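Local coordinates for protein epidermin leader peptide processing serine protease EpiP (Staphylococcus aureus subsp. aureus, PDB 3QFH) that probably acts as a subtilisin-like serine endopeptidase that cleaves the leader peptide from the precursor of the lantibiotic epidermin, at residues G227-N232 with L395-Y400. Sequence-based numbering, arbitrary orientation.
Sequences GNQVIN and LIIDKY
I397 reaches out from the C-terminal part of helix 382-400 and meets V230 and Q229 with its two branches. The longer branch ends against the valine, CD1 of I397 lying 4.0 Å from CG2 of V230, and the two side chains run past each other in opposite senses. The shorter branch, CG2 of I397, lies 3.8 Å from OE1 of Q229, a van der Waals touch between a methyl and an amide oxygen. The isoleucine's chi1 of -67° sets its branches apart, CG1 anti to the carbonyl carbon and CG2 anti to the backbone N, and an extended chi2 of 167° carries CD1 out to V230. In V230 it is CG2, likewise anti to the carbonyl carbon, that makes the touch. No hydrogen bond joins the two segments, whose backbones stay well apart, with CA of Q229 8.8 Å from CA of I397. The amide of Q229 is held from elsewhere: its NE2 donates to the carbonyl oxygens of E403 and K271, which holds the glutamine's amide in place. I397 also packs on T124, E403 and A409, while V230 packs on L393 and S390, about one and two turns before I397 in helix 382-400. On the strand side, backbone bonds link V230 to A127 and I231 to I273, within a parallel sheet. G227 closes helix 213-225 with a Schellman motif just before the chain enters that sheet. The contact thus packs helix 382-400 against strand 230-233, the middle one of the seven-stranded parallel sheet, in the layered alpha/beta build of the subtilisin fold, in which this helix also carries S383, probably the nucleophile of a Ser-His-Asp triad with H177 and D130.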
# COMPACT_ATOMS: atom_id res chain seq x y z
N GLY A 227 -1.84 -2.47 -16.41
CA GLY A 227 -2.97 -3.39 -16.39
C GLY A 227 -3.14 -4.23 -15.13
O GLY A 227 -3.84 -5.24 -15.15
N ASN A 228 -2.50 -3.82 -14.04
CA ASN A 228 -2.66 -4.49 -12.75
C ASN A 228 -3.98 -4.03 -12.17
O ASN A 228 -4.12 -2.88 -11.78
CB ASN A 228 -1.56 -4.07 -11.78
CG ASN A 228 -0.21 -4.49 -12.24
OD1 ASN A 228 0.15 -5.66 -12.18
ND2 ASN A 228 0.58 -3.52 -12.69
N GLN A 229 -4.95 -4.92 -12.09
CA GLN A 229 -6.25 -4.52 -11.59
C GLN A 229 -6.35 -4.40 -10.08
O GLN A 229 -7.32 -3.84 -9.59
CB GLN A 229 -7.37 -5.43 -12.14
CG GLN A 229 -7.74 -5.10 -13.58
CD GLN A 229 -9.09 -5.67 -13.95
OE1 GLN A 229 -9.26 -6.88 -14.02
NE2 GLN A 229 -10.06 -4.79 -14.16
N VAL A 230 -5.38 -4.93 -9.35
CA VAL A 230 -5.34 -4.75 -7.89
C VAL A 230 -3.99 -4.12 -7.55
O VAL A 230 -2.95 -4.62 -7.95
CB VAL A 230 -5.53 -6.08 -7.12
CG1 VAL A 230 -5.44 -5.85 -5.59
CG2 VAL A 230 -6.85 -6.74 -7.51
N ILE A 231 -4.02 -3.03 -6.80
CA ILE A 231 -2.83 -2.28 -6.44
C ILE A 231 -2.76 -2.20 -4.92
O ILE A 231 -3.65 -1.61 -4.29
CB ILE A 231 -2.86 -0.84 -7.03
CG1 ILE A 231 -3.00 -0.88 -8.55
CG2 ILE A 231 -1.58 -0.09 -6.62
CD1 ILE A 231 -3.17 0.52 -9.24
N ASN A 232 -1.72 -2.80 -4.35
CA ASN A 232 -1.53 -2.88 -2.89
C ASN A 232 -0.57 -1.81 -2.40
O ASN A 232 0.58 -1.77 -2.82
CB ASN A 232 -1.00 -4.28 -2.53
CG ASN A 232 -0.94 -4.53 -1.05
OD1 ASN A 232 -1.88 -5.07 -0.46
ND2 ASN A 232 0.15 -4.10 -0.42
N LEU A 395 -8.47 -12.97 -6.62
CA LEU A 395 -9.19 -14.25 -6.72
C LEU A 395 -10.65 -14.07 -7.12
O LEU A 395 -11.18 -14.83 -7.94
CB LEU A 395 -9.13 -15.02 -5.41
CG LEU A 395 -7.76 -15.51 -4.92
CD1 LEU A 395 -7.91 -16.21 -3.56
CD2 LEU A 395 -7.14 -16.44 -5.96
N ILE A 396 -11.29 -13.07 -6.54
CA ILE A 396 -12.69 -12.77 -6.80
C ILE A 396 -12.90 -12.31 -8.25
O ILE A 396 -13.83 -12.74 -8.93
CB ILE A 396 -13.22 -11.73 -5.80
CG1 ILE A 396 -13.31 -12.36 -4.40
CG2 ILE A 396 -14.59 -11.20 -6.24
CD1 ILE A 396 -13.40 -11.32 -3.26
N ILE A 397 -12.02 -11.44 -8.72
CA ILE A 397 -12.10 -10.97 -10.11
C ILE A 397 -11.98 -12.14 -11.09
O ILE A 397 -12.73 -12.24 -12.08
CB ILE A 397 -11.03 -9.89 -10.39
CG1 ILE A 397 -11.34 -8.62 -9.58
CG2 ILE A 397 -11.01 -9.54 -11.89
CD1 ILE A 397 -10.17 -7.57 -9.51
N ASP A 398 -11.04 -13.04 -10.82
CA ASP A 398 -10.84 -14.19 -11.71
C ASP A 398 -11.97 -15.24 -11.57
O ASP A 398 -12.46 -15.80 -12.55
CB ASP A 398 -9.48 -14.82 -11.47
CG ASP A 398 -8.32 -13.88 -11.82
OD1 ASP A 398 -8.58 -12.84 -12.47
OD2 ASP A 398 -7.15 -14.17 -11.43
N LYS A 399 -12.43 -15.47 -10.34
CA LYS A 399 -13.47 -16.47 -10.08
C LYS A 399 -14.81 -16.12 -10.72
O LYS A 399 -15.45 -16.98 -11.28
CB LYS A 399 -13.66 -16.65 -8.57
CG LYS A 399 -14.63 -17.76 -8.16
CD LYS A 399 -14.03 -19.16 -8.33
CE LYS A 399 -15.00 -20.22 -7.83
NZ LYS A 399 -14.38 -21.57 -7.70
N TYR A 400 -15.21 -14.86 -10.65
CA TYR A 400 -16.52 -14.44 -11.16
C TYR A 400 -16.44 -13.62 -12.45
O TYR A 400 -17.46 -13.13 -12.94
CB TYR A 400 -17.28 -13.67 -10.05
CG TYR A 400 -17.38 -14.48 -8.79
CD1 TYR A 400 -16.48 -14.30 -7.76
CD2 TYR A 400 -18.32 -15.49 -8.66
CE1 TYR A 400 -16.54 -15.06 -6.59
CE2 TYR A 400 -18.39 -16.28 -7.49
CZ TYR A 400 -17.49 -16.04 -6.46
OH TYR A 400 -17.52 -16.78 -5.30